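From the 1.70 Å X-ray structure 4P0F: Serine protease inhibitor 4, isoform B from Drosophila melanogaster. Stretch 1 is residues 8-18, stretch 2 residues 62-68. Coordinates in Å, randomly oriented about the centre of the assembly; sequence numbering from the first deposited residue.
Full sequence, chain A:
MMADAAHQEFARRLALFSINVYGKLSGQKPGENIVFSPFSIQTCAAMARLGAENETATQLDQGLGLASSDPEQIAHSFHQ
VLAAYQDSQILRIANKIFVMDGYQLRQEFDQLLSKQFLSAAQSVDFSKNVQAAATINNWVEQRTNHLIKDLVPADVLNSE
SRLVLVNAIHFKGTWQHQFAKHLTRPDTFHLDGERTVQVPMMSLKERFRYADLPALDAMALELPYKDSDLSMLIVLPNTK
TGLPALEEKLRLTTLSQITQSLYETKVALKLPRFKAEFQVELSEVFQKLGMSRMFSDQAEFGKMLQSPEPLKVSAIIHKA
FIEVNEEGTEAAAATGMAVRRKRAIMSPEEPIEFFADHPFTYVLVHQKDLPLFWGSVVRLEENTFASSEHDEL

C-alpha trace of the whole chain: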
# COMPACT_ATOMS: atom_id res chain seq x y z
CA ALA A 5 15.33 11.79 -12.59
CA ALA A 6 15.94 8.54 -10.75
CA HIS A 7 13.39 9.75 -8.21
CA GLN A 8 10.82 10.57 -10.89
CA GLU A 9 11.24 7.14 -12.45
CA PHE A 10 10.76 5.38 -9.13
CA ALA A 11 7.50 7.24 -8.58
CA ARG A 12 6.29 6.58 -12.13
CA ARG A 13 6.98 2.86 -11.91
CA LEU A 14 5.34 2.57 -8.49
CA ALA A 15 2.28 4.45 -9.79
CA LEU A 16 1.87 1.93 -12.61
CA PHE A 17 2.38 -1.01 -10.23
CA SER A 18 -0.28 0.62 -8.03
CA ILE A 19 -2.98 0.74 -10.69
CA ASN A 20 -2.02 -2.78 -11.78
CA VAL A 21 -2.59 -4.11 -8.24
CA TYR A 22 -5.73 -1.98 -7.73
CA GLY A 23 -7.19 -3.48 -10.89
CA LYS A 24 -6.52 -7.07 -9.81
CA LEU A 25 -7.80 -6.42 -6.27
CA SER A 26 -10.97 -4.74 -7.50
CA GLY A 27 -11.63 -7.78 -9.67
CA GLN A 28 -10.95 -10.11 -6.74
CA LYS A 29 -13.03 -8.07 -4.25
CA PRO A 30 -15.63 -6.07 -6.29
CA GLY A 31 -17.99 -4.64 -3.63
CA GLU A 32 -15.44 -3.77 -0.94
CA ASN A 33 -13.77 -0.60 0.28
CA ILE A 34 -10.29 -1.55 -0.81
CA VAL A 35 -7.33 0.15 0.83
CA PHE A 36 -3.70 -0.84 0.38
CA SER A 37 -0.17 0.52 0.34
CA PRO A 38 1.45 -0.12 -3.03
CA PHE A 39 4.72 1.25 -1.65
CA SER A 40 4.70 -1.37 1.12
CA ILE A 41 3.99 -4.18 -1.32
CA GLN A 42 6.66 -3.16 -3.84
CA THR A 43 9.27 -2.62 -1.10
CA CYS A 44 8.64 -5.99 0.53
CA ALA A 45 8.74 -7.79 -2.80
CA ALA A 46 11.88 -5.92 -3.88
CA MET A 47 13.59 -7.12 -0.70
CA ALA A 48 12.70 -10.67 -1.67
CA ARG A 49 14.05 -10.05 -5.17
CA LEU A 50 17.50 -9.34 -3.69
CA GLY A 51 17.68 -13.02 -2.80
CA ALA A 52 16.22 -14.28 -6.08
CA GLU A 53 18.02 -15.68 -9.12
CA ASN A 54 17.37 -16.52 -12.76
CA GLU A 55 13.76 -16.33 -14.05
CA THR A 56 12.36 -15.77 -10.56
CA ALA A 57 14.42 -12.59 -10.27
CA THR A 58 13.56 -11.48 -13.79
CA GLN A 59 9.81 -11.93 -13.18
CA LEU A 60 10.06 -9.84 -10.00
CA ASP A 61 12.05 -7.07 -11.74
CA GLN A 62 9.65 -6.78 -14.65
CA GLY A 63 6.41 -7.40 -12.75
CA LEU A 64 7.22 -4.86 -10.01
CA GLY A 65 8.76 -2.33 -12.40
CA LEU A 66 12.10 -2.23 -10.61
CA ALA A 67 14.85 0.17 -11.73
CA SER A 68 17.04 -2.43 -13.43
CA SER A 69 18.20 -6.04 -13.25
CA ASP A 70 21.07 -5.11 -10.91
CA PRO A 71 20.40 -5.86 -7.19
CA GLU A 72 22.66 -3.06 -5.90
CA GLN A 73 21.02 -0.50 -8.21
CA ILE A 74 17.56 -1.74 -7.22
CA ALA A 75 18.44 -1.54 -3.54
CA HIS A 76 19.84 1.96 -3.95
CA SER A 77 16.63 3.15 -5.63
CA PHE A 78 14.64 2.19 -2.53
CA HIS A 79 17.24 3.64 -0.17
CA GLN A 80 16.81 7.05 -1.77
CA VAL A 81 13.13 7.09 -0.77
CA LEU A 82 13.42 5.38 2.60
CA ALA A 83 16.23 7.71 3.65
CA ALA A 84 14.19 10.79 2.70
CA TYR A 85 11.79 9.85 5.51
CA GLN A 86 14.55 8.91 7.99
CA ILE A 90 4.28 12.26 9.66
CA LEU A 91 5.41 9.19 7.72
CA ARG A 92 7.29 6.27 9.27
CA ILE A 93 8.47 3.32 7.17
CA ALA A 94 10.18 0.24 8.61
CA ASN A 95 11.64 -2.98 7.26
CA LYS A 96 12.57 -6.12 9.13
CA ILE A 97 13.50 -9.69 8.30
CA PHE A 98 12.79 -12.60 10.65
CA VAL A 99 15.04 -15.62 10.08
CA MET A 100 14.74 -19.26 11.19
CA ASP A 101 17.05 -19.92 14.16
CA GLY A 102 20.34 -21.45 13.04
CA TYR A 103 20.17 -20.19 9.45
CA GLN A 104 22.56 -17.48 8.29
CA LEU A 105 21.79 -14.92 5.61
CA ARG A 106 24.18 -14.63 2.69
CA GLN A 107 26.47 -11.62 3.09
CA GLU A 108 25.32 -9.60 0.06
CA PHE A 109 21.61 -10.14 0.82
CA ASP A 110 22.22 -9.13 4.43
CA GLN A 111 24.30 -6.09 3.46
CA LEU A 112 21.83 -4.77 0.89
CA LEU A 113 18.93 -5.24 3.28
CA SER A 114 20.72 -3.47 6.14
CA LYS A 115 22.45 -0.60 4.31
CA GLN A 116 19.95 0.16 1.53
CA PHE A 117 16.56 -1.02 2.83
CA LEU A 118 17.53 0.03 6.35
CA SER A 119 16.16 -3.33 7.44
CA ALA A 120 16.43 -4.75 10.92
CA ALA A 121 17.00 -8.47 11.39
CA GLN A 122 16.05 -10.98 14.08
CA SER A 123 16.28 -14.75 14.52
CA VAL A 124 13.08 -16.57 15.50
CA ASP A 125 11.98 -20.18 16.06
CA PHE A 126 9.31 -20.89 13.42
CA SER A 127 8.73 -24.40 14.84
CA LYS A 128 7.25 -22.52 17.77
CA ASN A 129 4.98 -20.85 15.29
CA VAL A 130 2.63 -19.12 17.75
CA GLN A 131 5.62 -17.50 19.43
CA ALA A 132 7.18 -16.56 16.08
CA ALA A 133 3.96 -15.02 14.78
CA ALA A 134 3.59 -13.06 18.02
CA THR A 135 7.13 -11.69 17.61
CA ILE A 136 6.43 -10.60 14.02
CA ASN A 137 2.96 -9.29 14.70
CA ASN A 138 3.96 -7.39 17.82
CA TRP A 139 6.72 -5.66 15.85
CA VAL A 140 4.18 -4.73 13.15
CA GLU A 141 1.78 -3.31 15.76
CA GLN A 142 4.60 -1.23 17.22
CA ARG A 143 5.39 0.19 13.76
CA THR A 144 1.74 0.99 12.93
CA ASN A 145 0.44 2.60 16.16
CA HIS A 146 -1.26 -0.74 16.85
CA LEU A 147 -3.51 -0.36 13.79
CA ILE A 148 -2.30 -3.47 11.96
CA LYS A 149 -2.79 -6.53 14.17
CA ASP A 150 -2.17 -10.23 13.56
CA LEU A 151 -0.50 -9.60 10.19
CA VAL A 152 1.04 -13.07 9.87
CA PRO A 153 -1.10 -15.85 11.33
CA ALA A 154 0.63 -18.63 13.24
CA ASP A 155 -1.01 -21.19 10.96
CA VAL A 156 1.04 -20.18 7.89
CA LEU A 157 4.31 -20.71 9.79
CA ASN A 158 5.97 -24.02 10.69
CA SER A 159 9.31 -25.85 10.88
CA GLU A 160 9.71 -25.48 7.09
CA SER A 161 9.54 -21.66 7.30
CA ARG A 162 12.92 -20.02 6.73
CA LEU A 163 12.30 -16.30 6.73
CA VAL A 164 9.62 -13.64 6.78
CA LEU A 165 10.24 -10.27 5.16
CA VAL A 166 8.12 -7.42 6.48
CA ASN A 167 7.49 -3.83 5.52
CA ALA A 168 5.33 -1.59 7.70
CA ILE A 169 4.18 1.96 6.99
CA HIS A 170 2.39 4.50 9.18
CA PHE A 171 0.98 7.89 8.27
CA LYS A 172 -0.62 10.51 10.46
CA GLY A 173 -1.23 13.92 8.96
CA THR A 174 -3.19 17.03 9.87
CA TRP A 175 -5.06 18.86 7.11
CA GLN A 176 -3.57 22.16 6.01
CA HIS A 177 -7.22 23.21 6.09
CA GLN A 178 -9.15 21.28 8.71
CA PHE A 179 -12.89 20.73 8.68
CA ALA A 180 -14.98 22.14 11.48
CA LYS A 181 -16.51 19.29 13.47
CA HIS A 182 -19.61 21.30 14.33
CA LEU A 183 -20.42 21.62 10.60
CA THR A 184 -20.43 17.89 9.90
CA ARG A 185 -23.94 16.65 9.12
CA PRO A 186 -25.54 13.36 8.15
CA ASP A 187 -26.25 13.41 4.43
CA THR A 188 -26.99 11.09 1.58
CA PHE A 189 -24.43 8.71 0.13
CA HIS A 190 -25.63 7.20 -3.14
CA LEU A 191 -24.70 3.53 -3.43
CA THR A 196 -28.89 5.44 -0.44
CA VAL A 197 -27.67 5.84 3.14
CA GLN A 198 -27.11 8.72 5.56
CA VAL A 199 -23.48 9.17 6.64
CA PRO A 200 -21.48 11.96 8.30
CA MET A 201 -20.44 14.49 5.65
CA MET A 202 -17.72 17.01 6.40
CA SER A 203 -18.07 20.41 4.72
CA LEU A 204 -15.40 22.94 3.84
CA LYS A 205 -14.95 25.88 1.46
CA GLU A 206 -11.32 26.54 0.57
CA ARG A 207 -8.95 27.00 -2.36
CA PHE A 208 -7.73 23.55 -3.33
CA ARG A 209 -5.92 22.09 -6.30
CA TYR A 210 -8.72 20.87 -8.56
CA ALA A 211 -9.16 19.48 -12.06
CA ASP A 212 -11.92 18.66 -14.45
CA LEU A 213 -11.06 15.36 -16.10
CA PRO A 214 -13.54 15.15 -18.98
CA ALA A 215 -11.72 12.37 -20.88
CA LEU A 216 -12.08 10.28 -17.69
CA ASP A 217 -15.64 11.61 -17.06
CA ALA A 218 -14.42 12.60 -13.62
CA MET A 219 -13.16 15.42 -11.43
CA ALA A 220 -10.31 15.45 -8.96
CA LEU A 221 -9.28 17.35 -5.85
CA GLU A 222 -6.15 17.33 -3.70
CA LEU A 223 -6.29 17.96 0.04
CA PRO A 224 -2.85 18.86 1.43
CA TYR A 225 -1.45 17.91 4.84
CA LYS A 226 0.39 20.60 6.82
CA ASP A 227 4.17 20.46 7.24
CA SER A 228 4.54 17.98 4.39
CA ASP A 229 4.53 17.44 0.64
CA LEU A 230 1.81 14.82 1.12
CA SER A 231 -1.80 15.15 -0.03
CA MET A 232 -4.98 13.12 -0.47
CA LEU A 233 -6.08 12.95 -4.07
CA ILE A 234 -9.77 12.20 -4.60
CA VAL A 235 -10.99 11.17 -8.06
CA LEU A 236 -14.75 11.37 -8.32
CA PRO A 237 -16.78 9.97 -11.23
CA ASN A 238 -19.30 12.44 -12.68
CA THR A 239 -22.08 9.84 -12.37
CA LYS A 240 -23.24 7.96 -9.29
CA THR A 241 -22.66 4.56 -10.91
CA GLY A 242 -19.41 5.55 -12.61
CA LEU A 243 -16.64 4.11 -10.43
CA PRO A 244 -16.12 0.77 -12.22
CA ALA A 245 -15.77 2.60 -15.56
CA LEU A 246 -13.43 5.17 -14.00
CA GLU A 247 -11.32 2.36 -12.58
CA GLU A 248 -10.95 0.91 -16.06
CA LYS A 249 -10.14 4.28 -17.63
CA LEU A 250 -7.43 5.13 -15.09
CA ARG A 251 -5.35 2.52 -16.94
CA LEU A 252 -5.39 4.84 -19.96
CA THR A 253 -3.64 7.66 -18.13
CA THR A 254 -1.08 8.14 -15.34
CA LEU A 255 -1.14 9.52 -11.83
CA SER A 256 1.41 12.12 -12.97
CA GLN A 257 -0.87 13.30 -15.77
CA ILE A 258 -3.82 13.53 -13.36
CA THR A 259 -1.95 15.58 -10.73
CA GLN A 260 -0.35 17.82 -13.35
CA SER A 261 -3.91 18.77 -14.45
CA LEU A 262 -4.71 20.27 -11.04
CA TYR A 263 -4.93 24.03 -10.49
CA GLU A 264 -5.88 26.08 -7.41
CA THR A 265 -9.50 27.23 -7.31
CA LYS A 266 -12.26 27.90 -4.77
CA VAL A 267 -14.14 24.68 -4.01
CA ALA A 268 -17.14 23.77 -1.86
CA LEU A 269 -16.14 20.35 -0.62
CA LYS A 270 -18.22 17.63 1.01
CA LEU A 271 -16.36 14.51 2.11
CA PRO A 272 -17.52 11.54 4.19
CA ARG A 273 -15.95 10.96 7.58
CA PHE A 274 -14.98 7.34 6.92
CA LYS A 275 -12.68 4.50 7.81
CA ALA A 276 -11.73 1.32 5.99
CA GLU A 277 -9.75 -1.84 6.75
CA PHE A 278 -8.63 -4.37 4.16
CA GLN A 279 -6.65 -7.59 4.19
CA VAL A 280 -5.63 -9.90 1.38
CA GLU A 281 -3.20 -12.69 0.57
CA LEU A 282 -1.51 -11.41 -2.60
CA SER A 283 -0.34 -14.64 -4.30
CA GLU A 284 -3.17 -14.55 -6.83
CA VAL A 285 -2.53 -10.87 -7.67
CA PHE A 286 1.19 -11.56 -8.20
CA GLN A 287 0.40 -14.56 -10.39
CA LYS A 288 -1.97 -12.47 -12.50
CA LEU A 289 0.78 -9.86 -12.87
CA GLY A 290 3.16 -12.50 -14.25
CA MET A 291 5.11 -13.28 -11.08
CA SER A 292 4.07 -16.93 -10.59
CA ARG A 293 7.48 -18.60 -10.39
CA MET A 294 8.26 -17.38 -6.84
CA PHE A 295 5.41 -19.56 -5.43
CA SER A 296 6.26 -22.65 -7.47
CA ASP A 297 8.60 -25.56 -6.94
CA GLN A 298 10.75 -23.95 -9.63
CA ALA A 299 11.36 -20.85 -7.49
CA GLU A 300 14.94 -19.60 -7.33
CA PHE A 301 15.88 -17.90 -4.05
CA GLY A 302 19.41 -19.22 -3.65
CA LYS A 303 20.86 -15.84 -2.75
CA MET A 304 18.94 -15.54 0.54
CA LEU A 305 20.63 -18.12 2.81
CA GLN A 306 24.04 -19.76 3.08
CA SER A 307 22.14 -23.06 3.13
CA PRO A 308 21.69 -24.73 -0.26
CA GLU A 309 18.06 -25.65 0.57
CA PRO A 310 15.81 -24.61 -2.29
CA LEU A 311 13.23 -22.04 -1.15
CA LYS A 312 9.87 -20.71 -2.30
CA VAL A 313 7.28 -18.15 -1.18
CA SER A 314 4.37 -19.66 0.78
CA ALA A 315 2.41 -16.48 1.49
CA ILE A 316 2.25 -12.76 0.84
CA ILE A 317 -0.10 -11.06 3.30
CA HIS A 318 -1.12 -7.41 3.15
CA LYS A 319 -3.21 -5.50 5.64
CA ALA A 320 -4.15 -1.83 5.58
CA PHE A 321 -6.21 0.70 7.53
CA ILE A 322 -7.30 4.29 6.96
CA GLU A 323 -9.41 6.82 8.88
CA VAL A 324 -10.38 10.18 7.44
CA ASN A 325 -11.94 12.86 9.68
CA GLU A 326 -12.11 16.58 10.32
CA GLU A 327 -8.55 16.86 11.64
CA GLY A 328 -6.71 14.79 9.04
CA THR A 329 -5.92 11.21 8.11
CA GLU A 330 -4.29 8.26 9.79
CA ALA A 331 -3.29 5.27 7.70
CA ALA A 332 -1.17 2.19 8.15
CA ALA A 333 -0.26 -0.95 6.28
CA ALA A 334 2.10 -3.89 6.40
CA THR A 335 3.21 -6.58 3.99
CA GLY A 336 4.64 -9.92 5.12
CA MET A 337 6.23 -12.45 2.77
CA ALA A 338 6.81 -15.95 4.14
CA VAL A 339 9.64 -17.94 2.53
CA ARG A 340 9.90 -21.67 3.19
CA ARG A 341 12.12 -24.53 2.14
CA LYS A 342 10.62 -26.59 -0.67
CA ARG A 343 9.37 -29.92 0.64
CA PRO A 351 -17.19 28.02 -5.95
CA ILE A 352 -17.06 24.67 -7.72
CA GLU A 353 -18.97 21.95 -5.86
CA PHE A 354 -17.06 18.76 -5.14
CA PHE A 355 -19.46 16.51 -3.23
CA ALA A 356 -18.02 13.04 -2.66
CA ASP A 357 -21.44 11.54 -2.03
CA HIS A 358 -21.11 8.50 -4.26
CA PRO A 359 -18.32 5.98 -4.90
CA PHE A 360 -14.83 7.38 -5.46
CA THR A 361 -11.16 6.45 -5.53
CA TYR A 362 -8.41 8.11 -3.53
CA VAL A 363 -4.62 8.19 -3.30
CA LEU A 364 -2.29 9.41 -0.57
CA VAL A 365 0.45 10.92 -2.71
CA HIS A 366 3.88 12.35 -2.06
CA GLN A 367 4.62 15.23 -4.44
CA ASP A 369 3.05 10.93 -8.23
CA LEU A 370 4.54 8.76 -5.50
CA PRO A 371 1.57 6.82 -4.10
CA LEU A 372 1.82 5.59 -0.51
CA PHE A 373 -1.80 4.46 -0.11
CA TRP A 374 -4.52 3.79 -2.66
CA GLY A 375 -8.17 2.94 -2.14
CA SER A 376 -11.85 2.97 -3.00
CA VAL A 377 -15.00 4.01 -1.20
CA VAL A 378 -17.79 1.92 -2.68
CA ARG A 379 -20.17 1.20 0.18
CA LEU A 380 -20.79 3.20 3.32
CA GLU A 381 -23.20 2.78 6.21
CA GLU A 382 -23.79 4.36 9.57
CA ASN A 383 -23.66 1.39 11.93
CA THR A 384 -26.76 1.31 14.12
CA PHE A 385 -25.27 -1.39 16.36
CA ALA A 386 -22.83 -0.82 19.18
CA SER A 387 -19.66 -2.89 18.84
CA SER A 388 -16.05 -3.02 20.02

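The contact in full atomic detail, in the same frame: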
# COMPACT_ATOMS: atom_id res chain seq x y z
N GLN A 8 12.03 10.50 -10.08
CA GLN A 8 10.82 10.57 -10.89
C GLN A 8 10.48 9.20 -11.45
O GLN A 8 9.32 8.80 -11.46
CB GLN A 8 10.96 11.58 -12.03
CG GLN A 8 11.12 13.02 -11.60
CD GLN A 8 11.08 13.98 -12.77
OE1 GLN A 8 12.11 14.41 -13.28
NE2 GLN A 8 9.87 14.32 -13.21
N GLU A 9 11.49 8.46 -11.90
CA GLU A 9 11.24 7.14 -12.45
C GLU A 9 10.66 6.21 -11.40
O GLU A 9 9.74 5.45 -11.68
CB GLU A 9 12.52 6.52 -13.01
CG GLU A 9 12.31 5.10 -13.54
CD GLU A 9 13.60 4.41 -13.91
OE1 GLU A 9 14.34 4.95 -14.76
OE2 GLU A 9 13.87 3.33 -13.34
N PHE A 10 11.22 6.25 -10.19
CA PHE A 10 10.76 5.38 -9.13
C PHE A 10 9.27 5.62 -8.89
O PHE A 10 8.49 4.69 -8.77
CB PHE A 10 11.56 5.60 -7.84
CG PHE A 10 11.16 4.67 -6.72
CD1 PHE A 10 10.07 4.95 -5.92
CD2 PHE A 10 11.88 3.51 -6.48
CE1 PHE A 10 9.69 4.10 -4.91
CE2 PHE A 10 11.49 2.66 -5.46
CZ PHE A 10 10.41 2.95 -4.67
N ALA A 11 8.89 6.89 -8.82
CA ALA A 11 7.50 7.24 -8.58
C ALA A 11 6.61 6.77 -9.72
O ALA A 11 5.54 6.20 -9.48
CB ALA A 11 7.37 8.74 -8.38
N ARG A 12 7.05 7.00 -10.96
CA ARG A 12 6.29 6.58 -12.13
C ARG A 12 6.06 5.08 -12.14
O ARG A 12 4.95 4.62 -12.40
CB ARG A 12 7.02 6.97 -13.42
CG ARG A 12 6.92 8.40 -13.80
CD ARG A 12 7.24 8.55 -15.29
NE ARG A 12 8.59 8.10 -15.58
CZ ARG A 12 9.67 8.86 -15.46
NH1 ARG A 12 9.56 10.11 -15.04
NH2 ARG A 12 10.87 8.38 -15.75
N ARG A 13 7.10 4.31 -11.86
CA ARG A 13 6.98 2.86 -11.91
C ARG A 13 6.10 2.33 -10.78
O ARG A 13 5.31 1.42 -10.99
CB ARG A 13 8.37 2.23 -11.89
CG ARG A 13 9.12 2.63 -13.14
CD ARG A 13 10.32 1.82 -13.42
NE ARG A 13 10.89 2.17 -14.72
CZ ARG A 13 11.91 1.53 -15.27
NH1 ARG A 13 12.45 0.50 -14.64
NH2 ARG A 13 12.37 1.90 -16.46
N LEU A 14 6.20 2.94 -9.60
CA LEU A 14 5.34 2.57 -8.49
C LEU A 14 3.88 2.92 -8.78
O LEU A 14 2.98 2.15 -8.44
CB LEU A 14 5.80 3.25 -7.20
CG LEU A 14 4.92 2.97 -5.98
CD1 LEU A 14 4.80 1.47 -5.75
CD2 LEU A 14 5.47 3.67 -4.75
N ALA A 15 3.64 4.06 -9.42
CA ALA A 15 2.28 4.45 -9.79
C ALA A 15 1.64 3.44 -10.74
O ALA A 15 0.46 3.12 -10.61
CB ALA A 15 2.26 5.85 -10.41
N LEU A 16 2.41 2.91 -11.69
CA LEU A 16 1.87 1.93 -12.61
C LEU A 16 1.63 0.60 -11.88
O LEU A 16 0.58 -0.01 -12.05
CB LEU A 16 2.82 1.73 -13.80
CG LEU A 16 2.41 0.67 -14.84
CD1 LEU A 16 1.00 0.86 -15.34
CD2 LEU A 16 3.37 0.72 -16.01
N PHE A 17 2.59 0.16 -11.08
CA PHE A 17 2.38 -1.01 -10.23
C PHE A 17 1.11 -0.86 -9.39
O PHE A 17 0.33 -1.81 -9.26
CB PHE A 17 3.59 -1.24 -9.32
CG PHE A 17 3.47 -2.46 -8.45
CD1 PHE A 17 3.38 -3.72 -9.01
CD2 PHE A 17 3.44 -2.35 -7.07
CE1 PHE A 17 3.28 -4.85 -8.22
CE2 PHE A 17 3.33 -3.48 -6.27
CZ PHE A 17 3.25 -4.73 -6.86
N SER A 18 0.89 0.35 -8.87
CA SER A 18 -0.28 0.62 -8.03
C SER A 18 -1.59 0.37 -8.77
O SER A 18 -2.48 -0.31 -8.25
CB SER A 18 -0.27 2.06 -7.53
OG SER A 18 0.88 2.36 -6.76
N GLN A 62 10.51 -7.29 -13.60
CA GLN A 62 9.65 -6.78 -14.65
C GLN A 62 8.20 -6.64 -14.18
O GLN A 62 7.50 -5.74 -14.63
CB GLN A 62 9.75 -7.67 -15.88
CG GLN A 62 11.18 -7.78 -16.35
CD GLN A 62 11.34 -8.68 -17.54
OE1 GLN A 62 10.43 -9.42 -17.91
NE2 GLN A 62 12.50 -8.62 -18.17
N GLY A 63 7.77 -7.49 -13.25
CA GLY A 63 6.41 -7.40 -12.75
C GLY A 63 6.21 -6.27 -11.74
O GLY A 63 5.12 -5.70 -11.64
N LEU A 64 7.26 -5.95 -10.99
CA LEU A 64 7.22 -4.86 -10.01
C LEU A 64 7.61 -3.51 -10.61
O LEU A 64 7.32 -2.45 -10.04
CB LEU A 64 8.17 -5.17 -8.85
CG LEU A 64 7.87 -6.42 -8.03
CD1 LEU A 64 9.01 -6.71 -7.07
CD2 LEU A 64 6.55 -6.25 -7.28
N GLY A 65 8.28 -3.55 -11.77
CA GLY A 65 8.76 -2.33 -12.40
C GLY A 65 9.99 -1.79 -11.70
O GLY A 65 10.13 -0.59 -11.50
N LEU A 66 10.91 -2.68 -11.32
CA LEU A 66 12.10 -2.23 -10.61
C LEU A 66 13.06 -1.51 -11.56
O LEU A 66 12.93 -1.60 -12.78
CB LEU A 66 12.78 -3.40 -9.91
CG LEU A 66 11.90 -4.19 -8.93
CD1 LEU A 66 12.74 -5.22 -8.18
CD2 LEU A 66 11.19 -3.27 -7.94
N ALA A 67 14.02 -0.79 -10.98
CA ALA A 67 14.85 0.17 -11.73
C ALA A 67 15.73 -0.50 -12.78
O ALA A 67 16.03 0.09 -13.83
CB ALA A 67 15.72 0.97 -10.77
N SER A 68 16.16 -1.72 -12.51
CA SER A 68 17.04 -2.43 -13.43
C SER A 68 17.09 -3.89 -13.01
O SER A 68 16.33 -4.32 -12.15
CB SER A 68 18.44 -1.83 -13.43
OG SER A 68 19.15 -2.18 -12.26
O HOH W 1 16.26 2.65 -14.34
O HOH W 2 14.27 -0.29 -16.58

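Residues 8-18 form a continuous helical segment, with phi/psi near -60/-45 and i to i+4 backbone hydrogen bonds such as Arg13 N to Glu9 O (2.9 Å) and Phe17 N to Arg13 O (3.0 Å). That spacing places Glu9, Arg13 and Phe17 on one face, and all three CA-to-CB bonds point toward residues 62-68. The second stretch is the last part of a helix, through Leu64, followed by a loop. The closest CA pair is Arg13 CA and Gly65 CA, 5.5 Å apart, and the contact buries 302 Å².

Gly65 is where the second helix breaks, at phi/psi 76/41. Positive phi by itself favours glycine. A CB built in ideal geometry on Gly65 would point toward the first helix and lie 3.6 Å from Arg13 CB, a close contact but not a clear clash.

Arg13 crosses this turn in an extended conformation. After chi1 at -64° (m), chi2 and chi3 are both t (-165° and 173°) and chi4 is -175°, so the chain runs outward and carries the guanidinium to the loop carbonyls. Arg13 CD passes 3.1 Å from Gly65 O, and Arg13 NH1 reaches Leu66 O at 2.8 Å. The distance is short, but the N-H...O angle of 119° makes this hydrogen bond weak, even though the carbonyl lies at the guanidinium edge, near its plane. A water accepts from Arg13 NH1 (2.8 Å) and donates to Ala67 O (3.3 Å), extending the link by one residue.

Glu9, with chi1 and chi2 both t (178° and -172°), sends its carboxylate along the same face. Glu9 OE2 lies 3.4 Å from Arg13 NH1, a salt bridge of charges only, since the oxygen sits well out of the guanidinium plane and no N-H points at it. The same oxygen is 3.9 Å from Ala67 CB, and a second water donates to both Glu9 OE2 (2.7 Å) and Ala67 O (2.6 Å). Ala67 O is thus tied through water to both charged side chains.

One turn beyond Arg13 the chemistry becomes apolar. Phe17, at chi1 -178° (t) and chi2 63°, places its buried ring against the end of the second helix. Leu64 starts sideways at CB, but its m,t rotamer (-62°, 171°) brings the end of the side chain nearer, so that Leu64 CD2 meets Phe17 CZ at 3.7 Å. Phe17 CD1 also lies 3.7 Å from Gly63 O, so the ring packs against backbone as well as side chain.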